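Local structure of DNA ligase (Aquifex aeolicus, 3QWU) at residues 230-240 and 258-268; 61-69 and 198-206. The protein probably acts as an ATP-dependent polynucleotide ligase of the RNA ligase family, holding adenosine in its nucleotide pocket and a calcium ion close by. All coordinates share one frame; numbering follows the deposited sequence.

Interaction 1 (230-240 and 258-268); sequences YITSYANLMDI and RILRLVLFMYE. With CA (calcium ion), chain D.
Asn236 and Arg261 make the direct hydrogen bond between helix 233-242 and helix 254-269: Arg261 NH1 donates to Asn236 OD1 over 3.1 Å, nearly straight at 163°. The carbonyl oxygen is met end-on, within the guanidinium plane, while the amide plane is turned 59° from it. On its other side the amide gives ND2 to water 2, 3.2 Å away, which is weakly bonded in turn to Arg261 O. Replacing Asn236 by alanine removes this acceptor, which would probably leave Arg261 NH1 without its mate and the arginine tip freer to turn, although Asn257 would still hold NH2.

One turn before Arg261, Arg258, its chain extended from CG to NE, brings NE to the Asp239 carboxylate in a long salt bridge, 3.8 Å from OD2, and its guanidinium lies under Arg261 NH2. Asp239 spends its other oxygen on the metal, OD1 binding calcium at 2.5 Å. Toward the far end, Tyr230 OH rests 3.4 Å from Phe265 CD1 and donates a hydrogen bond to water 1, which donates to Glu268 OE1. Ser233 CB packs against Leu262 CD1 at 3.9 Å.

Behind this shell, Thr232 caps helix 233-242 through OG1, accepting from Ala235 N. The near-antiparallel helix pair, whose short segments here cross at -153°, thus backs the calcium site completed by Asp82 and Glu143, at the junction of the nucleotidyltransferase-like sheet and the C-terminal region.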
loop_
_atom_site.group_PDB
_atom_site.type_symbol
_atom_site.label_atom_id
_atom_site.label_comp_id
_atom_site.label_asym_id
_atom_site.label_seq_id
_atom_site.Cartn_x
_atom_site.Cartn_y
_atom_site.Cartn_z
ATOM N N TYR A 230 -5.940 5.716 20.587
ATOM C CA TYR A 230 -4.855 6.484 20.029
ATOM C C TYR A 230 -3.559 5.705 20.260
ATOM O O TYR A 230 -3.355 5.157 21.363
ATOM C CB TYR A 230 -4.826 7.862 20.670
ATOM C CG TYR A 230 -3.715 8.710 20.194
ATOM C CD1 TYR A 230 -2.496 8.759 20.881
ATOM C CD2 TYR A 230 -3.862 9.487 19.031
ATOM C CE1 TYR A 230 -1.429 9.583 20.410
ATOM C CE2 TYR A 230 -2.839 10.290 18.544
ATOM C CZ TYR A 230 -1.608 10.340 19.224
ATOM O OH TYR A 230 -0.592 11.130 18.697
ATOM N N ILE A 231 -2.712 5.647 19.205
ATOM C CA ILE A 231 -1.495 4.809 19.155
ATOM C C ILE A 231 -0.231 5.700 19.216
ATOM O O ILE A 231 -0.189 6.807 18.669
ATOM C CB ILE A 231 -1.507 3.941 17.865
ATOM C CG1 ILE A 231 -2.940 3.342 17.680
ATOM C CG2 ILE A 231 -0.424 2.807 17.844
ATOM C CD1 ILE A 231 -3.441 2.087 18.561
ATOM N N THR A 232 0.789 5.227 19.908
ATOM C CA THR A 232 2.060 5.944 19.960
ATOM C C THR A 232 2.791 5.813 18.625
ATOM O O THR A 232 2.545 4.891 17.846
ATOM C CB THR A 232 2.947 5.402 21.063
ATOM O OG1 THR A 232 3.212 3.994 20.834
ATOM C CG2 THR A 232 2.271 5.627 22.466
ATOM N N SER A 233 3.695 6.745 18.355
ATOM C CA SER A 233 4.420 6.704 17.117
ATOM C C SER A 233 5.341 5.518 17.145
ATOM O O SER A 233 5.473 4.847 16.118
ATOM C CB SER A 233 5.185 7.977 16.883
ATOM O OG SER A 233 5.905 8.254 18.009
ATOM N N TYR A 234 5.919 5.228 18.328
ATOM C CA TYR A 234 6.710 4.005 18.491
ATOM C C TYR A 234 5.980 2.743 18.030
ATOM O O TYR A 234 6.521 1.927 17.264
ATOM C CB TYR A 234 7.157 3.822 19.930
ATOM C CG TYR A 234 7.721 2.440 20.244
ATOM C CD1 TYR A 234 6.852 1.338 20.511
ATOM C CD2 TYR A 234 9.109 2.221 20.292
ATOM C CE1 TYR A 234 7.361 0.099 20.808
ATOM C CE2 TYR A 234 9.627 0.965 20.585
ATOM C CZ TYR A 234 8.761 -0.072 20.840
ATOM O OH TYR A 234 9.264 -1.312 21.150
ATOM N N ALA A 235 4.747 2.567 18.466
ATOM C CA ALA A 235 4.026 1.363 18.089
ATOM C C ALA A 235 3.685 1.387 16.630
ATOM O O ALA A 235 3.664 0.362 15.993
ATOM C CB ALA A 235 2.771 1.217 18.913
ATOM N N ASN A 236 3.328 2.537 16.099
ATOM C CA ASN A 236 3.056 2.645 14.686
ATOM C C ASN A 236 4.275 2.266 13.852
ATOM O O ASN A 236 4.177 1.438 12.962
ATOM C CB ASN A 236 2.583 4.080 14.317
ATOM C CG ASN A 236 1.153 4.332 14.707
ATOM O OD1 ASN A 236 0.274 3.497 14.429
ATOM N ND2 ASN A 236 0.875 5.493 15.291
ATOM N N LEU A 237 5.435 2.820 14.206
ATOM C CA LEU A 237 6.671 2.429 13.570
ATOM C C LEU A 237 6.926 0.885 13.618
ATOM O O LEU A 237 7.186 0.263 12.601
ATOM C CB LEU A 237 7.833 3.191 14.182
ATOM C CG LEU A 237 7.869 4.657 13.805
ATOM C CD1 LEU A 237 8.841 5.401 14.726
ATOM C CD2 LEU A 237 8.206 4.821 12.328
ATOM N N MET A 238 6.842 0.310 14.812
ATOM C CA MET A 238 7.119 -1.094 15.041
ATOM C C MET A 238 6.137 -1.960 14.214
ATOM O O MET A 238 6.506 -3.007 13.733
ATOM C CB MET A 238 6.920 -1.446 16.520
ATOM C CG MET A 238 8.099 -1.615 17.395
ATOM S SD MET A 238 9.620 -2.432 16.739
ATOM C CE MET A 238 10.478 -0.936 16.134
ATOM N N ASP A 239 4.889 -1.537 14.093
ATOM C CA ASP A 239 3.974 -2.278 13.221
ATOM C C ASP A 239 4.497 -2.312 11.807
ATOM O O ASP A 239 4.457 -3.377 11.195
ATOM C CB ASP A 239 2.556 -1.744 13.212
ATOM C CG ASP A 239 1.826 -2.046 14.501
ATOM O OD1 ASP A 239 2.269 -2.916 15.279
ATOM O OD2 ASP A 239 0.803 -1.399 14.727
ATOM N N ILE A 240 5.018 -1.189 11.297
ATOM C CA ILE A 240 5.453 -1.192 9.921
ATOM C C ILE A 240 6.594 -2.186 9.808
ATOM O O ILE A 240 6.563 -3.074 8.978
ATOM C CB ILE A 240 5.825 0.211 9.427
ATOM C CG1 ILE A 240 4.612 1.105 9.500
ATOM C CG2 ILE A 240 6.301 0.122 8.011
ATOM C CD1 ILE A 240 4.841 2.513 9.051
ATOM N N ARG A 258 -1.086 4.113 8.262
ATOM C CA ARG A 258 -0.060 4.166 9.313
ATOM C C ARG A 258 0.913 5.357 9.179
ATOM O O ARG A 258 1.398 5.888 10.167
ATOM C CB ARG A 258 0.626 2.819 9.464
ATOM C CG ARG A 258 -0.070 1.933 10.553
ATOM C CD ARG A 258 0.321 0.492 10.483
ATOM N NE ARG A 258 -0.560 -0.336 11.313
ATOM C CZ ARG A 258 -1.755 -0.788 10.950
ATOM N NH1 ARG A 258 -2.263 -0.532 9.738
ATOM N NH2 ARG A 258 -2.454 -1.508 11.825
ATOM N N ILE A 259 1.110 5.814 7.945
ATOM C CA ILE A 259 1.902 6.989 7.674
ATOM C C ILE A 259 1.184 8.258 8.100
ATOM O O ILE A 259 1.787 9.122 8.733
ATOM C CB ILE A 259 2.285 7.070 6.170
ATOM C CG1 ILE A 259 3.230 5.912 5.848
ATOM C CG2 ILE A 259 2.931 8.384 5.871
ATOM C CD1 ILE A 259 3.089 5.363 4.457
ATOM N N LEU A 260 -0.096 8.376 7.729
ATOM C CA LEU A 260 -0.918 9.463 8.230
ATOM C C LEU A 260 -0.938 9.522 9.759
ATOM O O LEU A 260 -1.073 10.590 10.321
ATOM C CB LEU A 260 -2.356 9.409 7.670
ATOM C CG LEU A 260 -2.507 10.123 6.302
ATOM C CD1 LEU A 260 -3.881 9.963 5.646
ATOM C CD2 LEU A 260 -2.199 11.546 6.501
ATOM N N ARG A 261 -0.865 8.393 10.437
ATOM C CA ARG A 261 -0.805 8.456 11.904
ATOM C C ARG A 261 0.475 9.160 12.351
ATOM O O ARG A 261 0.449 9.997 13.210
ATOM C CB ARG A 261 -0.851 7.082 12.518
ATOM C CG ARG A 261 -2.225 6.454 12.504
ATOM C CD ARG A 261 -2.049 4.933 12.911
ATOM N NE ARG A 261 -3.057 4.045 12.306
ATOM C CZ ARG A 261 -3.126 2.761 12.547
ATOM N NH1 ARG A 261 -2.270 2.166 13.391
ATOM N NH2 ARG A 261 -4.082 2.076 11.986
ATOM N N LEU A 262 1.589 8.811 11.731
ATOM C CA LEU A 262 2.868 9.421 12.060
ATOM C C LEU A 262 2.877 10.875 11.598
ATOM O O LEU A 262 3.258 11.751 12.351
ATOM C CB LEU A 262 4.015 8.639 11.432
ATOM C CG LEU A 262 5.439 9.155 11.701
ATOM C CD1 LEU A 262 5.885 8.931 13.147
ATOM C CD2 LEU A 262 6.411 8.491 10.744
ATOM N N VAL A 263 2.398 11.140 10.391
ATOM C CA VAL A 263 2.421 12.501 9.902
ATOM C C VAL A 263 1.556 13.437 10.727
ATOM O O VAL A 263 1.991 14.538 11.055
ATOM C CB VAL A 263 2.035 12.610 8.411
ATOM C CG1 VAL A 263 2.068 14.055 7.980
ATOM C CG2 VAL A 263 3.003 11.845 7.573
ATOM N N LEU A 264 0.356 13.015 11.088
ATOM C CA LEU A 264 -0.508 13.878 11.915
ATOM C C LEU A 264 -0.040 14.112 13.358
ATOM O O LEU A 264 -0.328 15.160 13.913
ATOM C CB LEU A 264 -1.981 13.445 11.844
ATOM C CG LEU A 264 -2.560 13.704 10.432
ATOM C CD1 LEU A 264 -3.820 12.946 10.270
ATOM C CD2 LEU A 264 -2.792 15.182 10.222
ATOM N N PHE A 265 0.696 13.156 13.934
ATOM C CA PHE A 265 1.381 13.359 15.202
ATOM C C PHE A 265 2.469 14.393 15.009
ATOM O O PHE A 265 2.582 15.313 15.775
ATOM C CB PHE A 265 1.957 12.025 15.707
ATOM C CG PHE A 265 2.941 12.157 16.867
ATOM C CD1 PHE A 265 2.497 12.359 18.139
ATOM C CD2 PHE A 265 4.322 12.051 16.651
ATOM C CE1 PHE A 265 3.417 12.491 19.206
ATOM C CE2 PHE A 265 5.236 12.153 17.673
ATOM C CZ PHE A 265 4.805 12.384 18.961
ATOM N N MET A 266 3.286 14.241 13.971
ATOM C CA MET A 266 4.333 15.255 13.680
ATOM C C MET A 266 3.757 16.635 13.551
ATOM O O MET A 266 4.341 17.609 14.049
ATOM C CB MET A 266 5.157 14.883 12.428
ATOM C CG MET A 266 5.955 13.641 12.686
ATOM S SD MET A 266 6.795 12.967 11.331
ATOM C CE MET A 266 8.118 14.226 11.097
ATOM N N TYR A 267 2.596 16.726 12.904
ATOM C CA TYR A 267 1.931 18.001 12.713
ATOM C C TYR A 267 1.378 18.527 14.017
ATOM O O TYR A 267 1.433 19.715 14.303
ATOM C CB TYR A 267 0.819 17.826 11.685
ATOM C CG TYR A 267 -0.157 18.981 11.542
ATOM C CD1 TYR A 267 0.130 20.057 10.735
ATOM C CD2 TYR A 267 -1.367 18.974 12.210
ATOM C CE1 TYR A 267 -0.777 21.132 10.605
ATOM C CE2 TYR A 267 -2.271 20.032 12.096
ATOM C CZ TYR A 267 -1.971 21.092 11.286
ATOM O OH TYR A 267 -2.870 22.116 11.159
ATOM N N GLU A 268 0.795 17.656 14.816
ATOM C CA GLU A 268 0.266 18.104 16.068
ATOM C C GLU A 268 1.406 18.596 16.956
ATOM O O GLU A 268 1.281 19.599 17.604
ATOM C CB GLU A 268 -0.551 16.991 16.746
ATOM C CG GLU A 268 -1.128 17.381 18.130
ATOM C CD GLU A 268 -2.117 16.364 18.672
ATOM O OE1 GLU A 268 -2.167 15.205 18.176
ATOM O OE2 GLU A 268 -2.887 16.736 19.569
HETATM CA CA CA D . 2.512 -3.005 17.806
HETATM O O HOH W 1 -1.579 13.008 17.016
HETATM O O HOH W 2 1.991 8.497 15.568
HETATM O O HOH W 3 0.731 -1.785 17.200
HETATM O O HOH W 4 0.784 -4.410 17.060
#

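Interaction 2 (61-69 and 198-206); sequences FLLETGLRE and IKKIKEILK
Two helices packed side by side on one face of the five-stranded mixed sheet of the ligase's nucleotide-binding region, 63-70 and 195-210, meet here through an apolar seam, their short segments inclined at 129° with the axes 10.8 Å apart. Leu63 carries one end of it. With CG anti to the backbone N (chi1 -177°), its two methyls reach the opposing helix: CD2 lies 3.3 Å from Leu205 CD1, a close approach, and also meets Lys202 CG, the aliphatic part of a side chain running past it in the opposite direction. The other methyl, CD1, touches Ile201 CG2 at 4.1 Å.

One turn further along, Leu67 points its CD1 into the angle between two isoleucines. It meets Ile201 CD1 tip to tip at 3.6 Å, whereas Ile198 slides alongside it in the reverse sense, CD1 to CD1 at 3.7 Å. Ile198 also carries the border of the seam: its CG2 packs on Glu64 CD, 4.0 Å away, and its CG1 lies near Arg68 NH2.

That border is polar. Glu64 OE2 accepts from Arg68 NH1 at 2.7 Å, a salt bridge within one helix, met on the anti side of the carboxylate and bent to 143° at the hydrogen. Arg68 NH2 is further held by Ala193 O. Lys202 turns its amine to Glu269, with Glu64 OE1 4.5 Å from NZ, near but beyond a salt bridge. Phe218 and Phe75 of the sheet lie beneath Leu67 and Ile201.

No hydrogen bond joins the two helices directly, so the contact depends on the fit of methyl groups, while the neighbouring charges find their closest partners within one helix or outside the pair.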
loop_
_atom_site.group_PDB
_atom_site.type_symbol
_atom_site.label_atom_id
_atom_site.label_comp_id
_atom_site.label_asym_id
_atom_site.label_seq_id
_atom_site.Cartn_x
_atom_site.Cartn_y
_atom_site.Cartn_z
ATOM N N PHE A 61 -6.578 10.536 15.181
ATOM C CA PHE A 61 -5.220 10.816 14.691
ATOM C C PHE A 61 -4.665 12.077 15.333
ATOM O O PHE A 61 -3.437 12.266 15.363
ATOM C CB PHE A 61 -5.224 10.991 13.173
ATOM C CG PHE A 61 -5.351 9.687 12.378
ATOM C CD1 PHE A 61 -6.391 8.774 12.621
ATOM C CD2 PHE A 61 -4.457 9.426 11.332
ATOM C CE1 PHE A 61 -6.493 7.575 11.868
ATOM C CE2 PHE A 61 -4.542 8.248 10.565
ATOM C CZ PHE A 61 -5.578 7.319 10.833
ATOM N N LEU A 62 -5.547 12.950 15.820
ATOM C CA LEU A 62 -5.117 14.194 16.495
ATOM C C LEU A 62 -5.590 14.023 17.898
ATOM O O LEU A 62 -6.754 13.739 18.136
ATOM C CB LEU A 62 -5.712 15.454 15.851
ATOM C CG LEU A 62 -5.020 15.928 14.569
ATOM C CD1 LEU A 62 -5.723 17.134 13.903
ATOM C CD2 LEU A 62 -3.568 16.286 14.856
ATOM N N LEU A 63 -4.676 14.075 18.842
ATOM C CA LEU A 63 -5.048 13.760 20.220
ATOM C C LEU A 63 -5.958 14.880 20.739
ATOM O O LEU A 63 -7.054 14.628 21.226
ATOM C CB LEU A 63 -3.794 13.582 21.086
ATOM C CG LEU A 63 -3.899 13.182 22.547
ATOM C CD1 LEU A 63 -4.785 11.973 22.774
ATOM C CD2 LEU A 63 -2.449 12.878 23.024
ATOM N N GLU A 64 -5.521 16.119 20.614
ATOM C CA GLU A 64 -6.244 17.216 21.260
ATOM C C GLU A 64 -7.616 17.482 20.614
ATOM O O GLU A 64 -8.675 17.516 21.313
ATOM C CB GLU A 64 -5.434 18.498 21.222
ATOM C CG GLU A 64 -6.256 19.666 21.832
ATOM C CD GLU A 64 -5.420 20.845 22.281
ATOM O OE1 GLU A 64 -4.198 20.871 22.038
ATOM O OE2 GLU A 64 -6.007 21.786 22.845
ATOM N N THR A 65 -7.608 17.681 19.297
ATOM C CA THR A 65 -8.837 17.923 18.570
ATOM C C THR A 65 -9.714 16.681 18.522
ATOM O O THR A 65 -10.887 16.804 18.389
ATOM C CB THR A 65 -8.513 18.381 17.156
ATOM O OG1 THR A 65 -7.564 19.449 17.249
ATOM C CG2 THR A 65 -9.727 18.865 16.442
ATOM N N GLY A 66 -9.152 15.479 18.615
ATOM C CA GLY A 66 -9.965 14.280 18.609
ATOM C C GLY A 66 -10.752 14.122 19.900
ATOM O O GLY A 66 -11.961 13.831 19.894
ATOM N N LEU A 67 -10.055 14.322 21.014
ATOM C CA LEU A 67 -10.669 14.217 22.324
ATOM C C LEU A 67 -11.766 15.260 22.494
ATOM O O LEU A 67 -12.857 14.957 22.921
ATOM C CB LEU A 67 -9.612 14.395 23.404
ATOM C CG LEU A 67 -8.653 13.230 23.594
ATOM C CD1 LEU A 67 -7.849 13.485 24.860
ATOM C CD2 LEU A 67 -9.445 11.956 23.650
ATOM N N ARG A 68 -11.467 16.470 22.087
ATOM C CA ARG A 68 -12.414 17.565 22.058
ATOM C C ARG A 68 -13.615 17.292 21.135
ATOM O O ARG A 68 -14.723 17.663 21.446
ATOM C CB ARG A 68 -11.656 18.819 21.651
ATOM C CG ARG A 68 -12.347 20.111 21.841
ATOM C CD ARG A 68 -11.315 21.272 21.842
ATOM N NE ARG A 68 -10.697 21.358 23.171
ATOM C CZ ARG A 68 -9.451 21.739 23.448
ATOM N NH1 ARG A 68 -8.617 22.083 22.476
ATOM N NH2 ARG A 68 -9.046 21.776 24.729
ATOM N N GLU A 69 -13.403 16.613 20.019
ATOM C CA GLU A 69 -14.529 16.349 19.095
ATOM C C GLU A 69 -15.391 15.128 19.489
ATOM O O GLU A 69 -16.610 15.157 19.352
ATOM C CB GLU A 69 -14.009 16.201 17.655
ATOM C CG GLU A 69 -15.050 15.849 16.567
ATOM C CD GLU A 69 -15.829 17.069 16.033
ATOM O OE1 GLU A 69 -15.247 18.151 15.801
ATOM O OE2 GLU A 69 -17.034 16.928 15.817
ATOM N N ILE A 198 -6.014 17.829 28.819
ATOM C CA ILE A 198 -5.205 17.592 27.651
ATOM C C ILE A 198 -3.739 17.598 27.994
ATOM O O ILE A 198 -2.994 16.796 27.429
ATOM C CB ILE A 198 -5.473 18.641 26.533
ATOM C CG1 ILE A 198 -6.909 18.494 26.000
ATOM C CG2 ILE A 198 -4.452 18.534 25.393
ATOM C CD1 ILE A 198 -7.211 17.126 25.398
ATOM N N LYS A 199 -3.288 18.484 28.885
ATOM C CA LYS A 199 -1.857 18.494 29.193
ATOM C C LYS A 199 -1.484 17.131 29.804
ATOM O O LYS A 199 -0.481 16.550 29.426
ATOM C CB LYS A 199 -1.440 19.617 30.129
ATOM C CG LYS A 199 -0.906 20.902 29.428
ATOM C CD LYS A 199 -2.029 21.881 28.892
ATOM C CE LYS A 199 -1.702 23.400 29.078
ATOM N NZ LYS A 199 -2.311 24.020 30.344
ATOM N N LYS A 200 -2.317 16.608 30.695
ATOM C CA LYS A 200 -1.979 15.372 31.403
ATOM C C LYS A 200 -1.994 14.155 30.469
ATOM O O LYS A 200 -1.050 13.347 30.463
ATOM C CB LYS A 200 -2.912 15.155 32.569
ATOM C CG LYS A 200 -2.847 16.294 33.597
ATOM C CD LYS A 200 -3.935 16.130 34.666
ATOM C CE LYS A 200 -4.267 17.439 35.320
ATOM N NZ LYS A 200 -5.352 17.303 36.352
ATOM N N ILE A 201 -3.034 14.051 29.651
ATOM C CA ILE A 201 -3.113 12.971 28.687
ATOM C C ILE A 201 -1.946 13.005 27.714
ATOM O O ILE A 201 -1.494 11.979 27.280
ATOM C CB ILE A 201 -4.456 13.012 27.914
ATOM C CG1 ILE A 201 -5.603 12.815 28.872
ATOM C CG2 ILE A 201 -4.523 11.949 26.834
ATOM C CD1 ILE A 201 -6.904 13.195 28.328
ATOM N N LYS A 202 -1.458 14.183 27.347
ATOM C CA LYS A 202 -0.294 14.257 26.430
ATOM C C LYS A 202 0.977 13.837 27.126
ATOM O O LYS A 202 1.822 13.203 26.512
ATOM C CB LYS A 202 -0.111 15.650 25.819
ATOM C CG LYS A 202 -1.103 15.905 24.727
ATOM C CD LYS A 202 -1.160 17.343 24.185
ATOM C CE LYS A 202 -0.002 17.727 23.280
ATOM N NZ LYS A 202 -0.510 18.362 21.997
ATOM N N GLU A 203 1.127 14.184 28.393
ATOM C CA GLU A 203 2.279 13.706 29.128
ATOM C C GLU A 203 2.238 12.152 29.180
ATOM O O GLU A 203 3.272 11.480 29.009
ATOM C CB GLU A 203 2.312 14.329 30.503
ATOM C CG GLU A 203 3.425 13.830 31.431
ATOM C CD GLU A 203 4.864 14.104 30.919
ATOM O OE1 GLU A 203 5.210 15.306 30.691
ATOM O OE2 GLU A 203 5.648 13.097 30.756
ATOM N N ILE A 204 1.041 11.582 29.353
ATOM C CA ILE A 204 0.902 10.151 29.458
ATOM C C ILE A 204 1.346 9.456 28.166
ATOM O O ILE A 204 2.148 8.521 28.200
ATOM C CB ILE A 204 -0.544 9.764 29.875
ATOM C CG1 ILE A 204 -0.711 10.051 31.391
ATOM C CG2 ILE A 204 -0.877 8.271 29.514
ATOM C CD1 ILE A 204 -2.116 10.092 31.851
ATOM N N LEU A 205 0.915 9.971 27.035
ATOM C CA LEU A 205 1.326 9.408 25.729
ATOM C C LEU A 205 2.790 9.587 25.409
ATOM O O LEU A 205 3.389 8.684 24.863
ATOM C CB LEU A 205 0.422 9.889 24.576
ATOM C CG LEU A 205 -0.885 9.053 24.705
ATOM C CD1 LEU A 205 -1.953 9.827 24.152
ATOM C CD2 LEU A 205 -0.812 7.609 24.056
ATOM N N LYS A 206 3.365 10.696 25.804
ATOM C CA LYS A 206 4.769 10.931 25.658
ATOM C C LYS A 206 5.540 9.883 26.458
ATOM O O LYS A 206 6.508 9.334 25.975
ATOM C CB LYS A 206 5.110 12.337 26.197
ATOM C CG LYS A 206 6.586 12.710 26.102
ATOM C CD LYS A 206 6.945 13.794 27.064
ATOM C CE LYS A 206 8.362 14.308 26.848
ATOM N NZ LYS A 206 9.257 14.054 28.026
#

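How the interactions relate
From the N terminus, helix 63-70 meets helix 195-210 first: interaction 2 closes a loop of 128 residues that contains two strands of the mixed sheet, 75-80 and 187-191, and the whole antiparallel sheet formed between 84 and 161. The chain then passes through strands 215-220 and 227-231 before interaction 1 closes a much shorter loop of 17 residues. The two follow in series, neither nesting nor crossing, yet they touch. Glu268 probably bonds through OE1 and OE2 to Leu63 N and Glu64 N, at the start of helix 63-70, while Tyr230 packs on Leu205 and Arg261 on Phe61. Together they join the sheet's flanking helices to the C-terminal region, and both border the second subunit.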